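Local coordinates for P22 protein (Trypanosoma brucei, PDB 3JV1) that acts as an accessory factor for RNA editing specific to cytochrome oxidase subunit II and belongs to the MAM33 family of mitochondrial proteins, at residues 7-12 and 177-182; 69-75 and 87-93. All coordinates share one frame; numbering follows the deposited sequence.

Contact 1 of 2, residues 7-12 and 177-182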
loop_
_atom_site.group_PDB
_atom_site.type_symbol
_atom_site.label_atom_id
_atom_site.label_comp_id
_atom_site.label_asym_id
_atom_site.label_seq_id
_atom_site.Cartn_x
_atom_site.Cartn_y
_atom_site.Cartn_z
ATOM N N LEU A 7 29.688 -17.321 1.009
ATOM C CA LEU A 7 28.556 -16.842 0.218
ATOM C C LEU A 7 28.916 -16.825 -1.258
ATOM O O LEU A 7 28.075 -17.098 -2.120
ATOM C CB LEU A 7 28.118 -15.440 0.671
ATOM C CG LEU A 7 26.888 -14.886 -0.063
ATOM C CD1 LEU A 7 25.776 -15.938 -0.075
ATOM C CD2 LEU A 7 26.403 -13.608 0.615
ATOM N N SER A 8 30.173 -16.500 -1.547
ATOM C CA SER A 8 30.654 -16.477 -2.924
ATOM C C SER A 8 30.589 -17.891 -3.512
ATOM O O SER A 8 30.100 -18.092 -4.621
ATOM C CB SER A 8 32.098 -15.971 -2.971
ATOM O OG SER A 8 32.597 -16.013 -4.296
ATOM N N GLU A 9 31.080 -18.867 -2.755
ATOM C CA GLU A 9 31.078 -20.265 -3.193
ATOM C C GLU A 9 29.662 -20.825 -3.319
ATOM O O GLU A 9 29.342 -21.522 -4.281
ATOM C CB GLU A 9 31.859 -21.132 -2.206
ATOM C CG GLU A 9 33.349 -20.864 -2.152
ATOM C CD GLU A 9 34.036 -21.657 -1.046
ATOM O OE1 GLU A 9 33.925 -22.900 -1.050
ATOM O OE2 GLU A 9 34.685 -21.039 -0.173
ATOM N N ALA A 10 28.818 -20.514 -2.341
ATOM C CA ALA A 10 27.441 -20.995 -2.331
ATOM C C ALA A 10 26.629 -20.500 -3.528
ATOM O O ALA A 10 25.861 -21.265 -4.114
ATOM C CB ALA A 10 26.758 -20.587 -1.029
ATOM N N THR A 11 26.785 -19.229 -3.892
ATOM C CA THR A 11 26.040 -18.692 -5.027
ATOM C C THR A 11 26.530 -19.298 -6.346
ATOM O O THR A 11 25.736 -19.590 -7.238
ATOM C CB THR A 11 26.123 -17.137 -5.085
ATOM O OG1 THR A 11 27.483 -16.716 -4.934
ATOM C CG2 THR A 11 25.287 -16.514 -3.960
ATOM N N LEU A 12 27.836 -19.495 -6.470
ATOM C CA LEU A 12 28.389 -20.081 -7.679
ATOM C C LEU A 12 27.873 -21.515 -7.812
ATOM O O LEU A 12 27.465 -21.939 -8.888
ATOM C CB LEU A 12 29.918 -20.073 -7.627
ATOM C CG LEU A 12 30.615 -20.675 -8.850
ATOM C CD1 LEU A 12 30.138 -19.962 -10.108
ATOM C CD2 LEU A 12 32.133 -20.556 -8.698
ATOM N N ILE A 177 24.971 -11.406 -7.077
ATOM C CA ILE A 177 25.314 -11.483 -5.660
ATOM C C ILE A 177 26.714 -12.068 -5.521
ATOM O O ILE A 177 27.486 -11.648 -4.668
ATOM C CB ILE A 177 24.302 -12.340 -4.854
ATOM C CG1 ILE A 177 22.951 -11.623 -4.791
ATOM C CG2 ILE A 177 24.811 -12.557 -3.429
ATOM C CD1 ILE A 177 21.849 -12.450 -4.174
ATOM N N ASN A 178 27.032 -13.034 -6.380
ATOM C CA ASN A 178 28.347 -13.663 -6.388
ATOM C C ASN A 178 29.426 -12.608 -6.664
ATOM O O ASN A 178 30.428 -12.528 -5.958
ATOM C CB ASN A 178 28.399 -14.738 -7.472
ATOM C CG ASN A 178 29.767 -15.371 -7.594
ATOM O OD1 ASN A 178 30.137 -16.246 -6.805
ATOM N ND2 ASN A 178 30.536 -14.920 -8.578
ATOM N N LYS A 179 29.216 -11.801 -7.696
ATOM C CA LYS A 179 30.172 -10.756 -8.047
ATOM C C LYS A 179 30.294 -9.744 -6.919
ATOM O O LYS A 179 31.398 -9.311 -6.586
ATOM C CB LYS A 179 29.737 -10.031 -9.323
ATOM C CG LYS A 179 29.640 -10.917 -10.557
ATOM C CD LYS A 179 29.183 -10.112 -11.764
ATOM C CE LYS A 179 28.843 -11.009 -12.945
ATOM N NZ LYS A 179 30.014 -11.798 -13.420
ATOM N N PHE A 180 29.155 -9.380 -6.332
ATOM C CA PHE A 180 29.105 -8.411 -5.239
ATOM C C PHE A 180 29.911 -8.865 -4.027
ATOM O O PHE A 180 30.686 -8.102 -3.458
ATOM C CB PHE A 180 27.650 -8.179 -4.808
ATOM C CG PHE A 180 27.479 -7.070 -3.809
ATOM C CD1 PHE A 180 27.577 -5.738 -4.205
ATOM C CD2 PHE A 180 27.216 -7.356 -2.472
ATOM C CE1 PHE A 180 27.411 -4.707 -3.284
ATOM C CE2 PHE A 180 27.050 -6.339 -1.546
ATOM C CZ PHE A 180 27.146 -5.007 -1.953
ATOM N N VAL A 181 29.720 -10.116 -3.637
ATOM C CA VAL A 181 30.411 -10.673 -2.483
ATOM C C VAL A 181 31.871 -11.015 -2.787
ATOM O O VAL A 181 32.640 -11.368 -1.892
ATOM C CB VAL A 181 29.661 -11.920 -1.973
ATOM C CG1 VAL A 181 30.369 -12.508 -0.771
ATOM C CG2 VAL A 181 28.238 -11.529 -1.593
ATOM N N SER A 182 32.245 -10.898 -4.057
ATOM C CA SER A 182 33.614 -11.166 -4.490
ATOM C C SER A 182 34.298 -9.843 -4.853
ATOM O O SER A 182 33.706 -8.774 -4.578
ATOM C CB SER A 182 33.613 -12.098 -5.706
ATOM O OG SER A 182 33.030 -13.346 -5.394
ATOM O OXT SER A 182 35.414 -9.883 -5.408
#
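The hydroxyl of S182 holds two polar partners at once. The contact is an antiparallel pairing of the N-terminal and C-terminal helices, as in the coiled-coil-like helix pair of the MAM33 fold. S182 receives a hydrogen bond from S8 across the contact, OG to OG at 2.9 Å. It gives its own proton on to N178 O, one turn earlier in its own segment, where S182 OG lies 2.8 Å from that oxygen. This second bond reaches the carbonyl from a donor tilted 31° out of its plane. The short helical segments run at 161° with axes 8.6 Å apart. Beside the serine pair, N178 CB packs 3.3 Å from T11 OG1.

The apolar half of the contact lies next to the polar one. L7 and V181 cross at about a right angle, and L7 CD2 touches V181 CG2. L7 swings CG opposite its own backbone N (chi1 -177°), which carries the methyl end over to the valine. V181 CG1 meets L7 CB. A second subunit packs against the same helix pair: its Y144 lies on L7 and on F180, and its F103 meets I177 and sets its ring edge-to-face with F180. S8 and N178 are partly exposed, whereas L7, T11 and I177 are buried. At T11 the methyl CG2 does the apolar touching, 4.0 Å from I177 CG2.

Contact 2 of 2, residues 69-75 and 87-93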
loop_
_atom_site.group_PDB
_atom_site.type_symbol
_atom_site.label_atom_id
_atom_site.label_comp_id
_atom_site.label_asym_id
_atom_site.label_seq_id
_atom_site.Cartn_x
_atom_site.Cartn_y
_atom_site.Cartn_z
ATOM N N GLU A 69 -1.563 -22.501 -6.996
ATOM C CA GLU A 69 -1.493 -22.034 -8.376
ATOM C C GLU A 69 -1.143 -20.548 -8.361
ATOM O O GLU A 69 -1.788 -19.763 -7.672
ATOM C CB GLU A 69 -2.839 -22.219 -9.081
ATOM C CG GLU A 69 -3.965 -21.393 -8.470
ATOM C CD GLU A 69 -4.999 -20.960 -9.492
ATOM O OE1 GLU A 69 -5.941 -20.230 -9.112
ATOM O OE2 GLU A 69 -4.871 -21.344 -10.674
ATOM N N ILE A 70 -0.127 -20.170 -9.129
ATOM C CA ILE A 70 0.325 -18.783 -9.205
ATOM C C ILE A 70 -0.640 -17.898 -9.995
ATOM O O ILE A 70 -0.895 -18.149 -11.174
ATOM C CB ILE A 70 1.712 -18.699 -9.879
ATOM C CG1 ILE A 70 2.659 -19.724 -9.246
ATOM C CG2 ILE A 70 2.270 -17.286 -9.742
ATOM C CD1 ILE A 70 3.979 -19.891 -9.978
ATOM N N THR A 71 -1.171 -16.864 -9.344
ATOM C CA THR A 71 -2.089 -15.942 -10.006
ATOM C C THR A 71 -1.463 -14.550 -10.084
ATOM O O THR A 71 -1.011 -14.002 -9.077
ATOM C CB THR A 71 -3.447 -15.852 -9.264
ATOM O OG1 THR A 71 -3.246 -15.326 -7.950
ATOM C CG2 THR A 71 -4.083 -17.223 -9.153
ATOM N N ARG A 72 -1.430 -13.986 -11.286
ATOM C CA ARG A 72 -0.850 -12.663 -11.498
ATOM C C ARG A 72 -1.912 -11.592 -11.738
ATOM O O ARG A 72 -2.965 -11.864 -12.312
ATOM C CB ARG A 72 0.103 -12.697 -12.692
ATOM C CG ARG A 72 1.225 -13.715 -12.565
ATOM C CD ARG A 72 2.052 -13.807 -13.837
ATOM N NE ARG A 72 3.172 -14.739 -13.698
ATOM C CZ ARG A 72 3.043 -16.027 -13.392
ATOM N NH1 ARG A 72 1.840 -16.546 -13.188
ATOM N NH2 ARG A 72 4.116 -16.802 -13.298
ATOM N N THR A 73 -1.637 -10.378 -11.285
ATOM C CA THR A 73 -2.563 -9.280 -11.489
ATOM C C THR A 73 -1.956 -8.320 -12.501
ATOM O O THR A 73 -0.742 -8.138 -12.557
ATOM C CB THR A 73 -2.849 -8.496 -10.188
ATOM O OG1 THR A 73 -1.614 -8.062 -9.610
ATOM C CG2 THR A 73 -3.607 -9.358 -9.188
ATOM N N LEU A 74 -2.811 -7.721 -13.311
ATOM C CA LEU A 74 -2.355 -6.768 -14.301
ATOM C C LEU A 74 -3.497 -5.850 -14.676
ATOM O O LEU A 74 -4.658 -6.163 -14.442
ATOM C CB LEU A 74 -1.816 -7.494 -15.541
ATOM C CG LEU A 74 -2.641 -8.610 -16.185
ATOM C CD1 LEU A 74 -3.731 -8.027 -17.061
ATOM C CD2 LEU A 74 -1.720 -9.488 -17.033
ATOM N N ASP A 75 -3.148 -4.697 -15.230
ATOM C CA ASP A 75 -4.127 -3.728 -15.681
ATOM C C ASP A 75 -4.061 -3.706 -17.196
ATOM O O ASP A 75 -2.981 -3.786 -17.782
ATOM C CB ASP A 75 -3.796 -2.319 -15.189
ATOM C CG ASP A 75 -4.174 -2.090 -13.744
ATOM O OD1 ASP A 75 -4.924 -2.907 -13.172
ATOM O OD2 ASP A 75 -3.724 -1.072 -13.187
ATOM N N PHE A 87 -9.141 -1.979 -17.250
ATOM C CA PHE A 87 -9.575 -3.272 -16.732
ATOM C C PHE A 87 -8.600 -3.816 -15.692
ATOM O O PHE A 87 -7.420 -4.034 -15.991
ATOM C CB PHE A 87 -9.680 -4.288 -17.872
ATOM C CG PHE A 87 -10.740 -3.960 -18.892
ATOM C CD1 PHE A 87 -12.028 -4.482 -18.771
ATOM C CD2 PHE A 87 -10.450 -3.126 -19.967
ATOM C CE1 PHE A 87 -13.008 -4.176 -19.712
ATOM C CE2 PHE A 87 -11.426 -2.811 -20.917
ATOM C CZ PHE A 87 -12.709 -3.339 -20.789
ATOM N N GLY A 88 -9.094 -4.019 -14.474
ATOM C CA GLY A 88 -8.269 -4.573 -13.419
ATOM C C GLY A 88 -8.455 -6.065 -13.576
ATOM O O GLY A 88 -9.571 -6.566 -13.420
ATOM N N MET A 89 -7.384 -6.781 -13.898
ATOM C CA MET A 89 -7.511 -8.209 -14.118
ATOM C C MET A 89 -6.440 -9.074 -13.489
ATOM O O MET A 89 -5.461 -8.590 -12.925
ATOM C CB MET A 89 -7.538 -8.492 -15.617
ATOM C CG MET A 89 -8.564 -7.677 -16.379
ATOM S SD MET A 89 -8.987 -8.465 -17.911
ATOM C CE MET A 89 -7.625 -7.990 -18.917
ATOM N N SER A 90 -6.651 -10.375 -13.592
ATOM C CA SER A 90 -5.701 -11.340 -13.083
ATOM C C SER A 90 -5.736 -12.568 -13.986
ATOM O O SER A 90 -6.762 -12.876 -14.595
ATOM C CB SER A 90 -6.023 -11.699 -11.631
ATOM O OG SER A 90 -7.385 -12.025 -11.471
ATOM N N VAL A 91 -4.597 -13.238 -14.112
ATOM C CA VAL A 91 -4.509 -14.429 -14.940
ATOM C C VAL A 91 -4.597 -15.655 -14.049
ATOM O O VAL A 91 -3.756 -15.863 -13.179
ATOM C CB VAL A 91 -3.183 -14.478 -15.737
ATOM C CG1 VAL A 91 -3.051 -15.814 -16.453
ATOM C CG2 VAL A 91 -3.143 -13.347 -16.748
ATOM N N GLU A 92 -5.639 -16.448 -14.259
ATOM C CA GLU A 92 -5.854 -17.660 -13.487
ATOM C C GLU A 92 -5.976 -18.820 -14.460
ATOM O O GLU A 92 -6.959 -18.937 -15.191
ATOM C CB GLU A 92 -7.117 -17.521 -12.630
ATOM C CG GLU A 92 -6.959 -16.512 -11.500
ATOM C CD GLU A 92 -8.264 -16.184 -10.802
ATOM O OE1 GLU A 92 -8.885 -17.098 -10.224
ATOM O OE2 GLU A 92 -8.671 -15.002 -10.826
ATOM N N ASP A 93 -4.941 -19.653 -14.479
ATOM C CA ASP A 93 -4.861 -20.820 -15.355
ATOM C C ASP A 93 -5.065 -20.482 -16.828
ATOM O O ASP A 93 -6.033 -20.915 -17.447
ATOM C CB ASP A 93 -5.877 -21.885 -14.938
ATOM C CG ASP A 93 -5.567 -23.252 -15.538
ATOM O OD1 ASP A 93 -4.539 -23.851 -15.148
ATOM O OD2 ASP A 93 -6.343 -23.722 -16.402
#
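L74 packs against M89 and V91 on one face of a beta hairpin, strands 72-80 and 83-92, within the antiparallel sheet of this MAM33-family fold. Its CB leaves on the face shared with R72, M89 and V91. CG sits between the backbone N and the carbonyl carbon (chi1 49°), and from there the two methyls part. CD1 goes to M89 CB at 4.1 Å, and CD2 goes to V91 CG2, also at 4.1 Å. The leucine also meets I158 of helix 152-181, which lies over this face.

The backbone of L74 is bonded twice to M89. L74 N gives to M89 O at 2.8 Å, the donor standing 36° out of the carbonyl plane. M89 N gives to L74 O at 2.8 Å, nearly straight on to the carbonyl. T73 and S90 form a non-hydrogen-bonded pair, with side chains on the other face. There T73 OG1 bonds to T61 and S90 OG to N99. The L74 face is thus mainly apolar, though R72 adds a salt bridge to D159 of helix 152-181 and M89 meets L145 of helix 135-146; on the other face hydroxyls tie the hairpin to flanking strands.

How the contacts relate
Contact 1 lies toward one end of the molecule, its centre about 30 Å from the centre of the chain. Contact 2 lies nearer the middle, its centre about 8 Å from the centre of the chain. Their centres are about 35 Å apart and they do not touch. Along the chain, the hairpin of contact 2 is nested inside the loop closed by contact 1. Helix 152-181 serves both: its C-terminal part lies in contact 1, while its earlier residues pack on R72, L74 and V91. Both contacts are partly buried. Contact 1 joins helices through side chains, beside a second subunit. Contact 2 joins strands chiefly through backbone bonds, and no other chain of the assembly touches it.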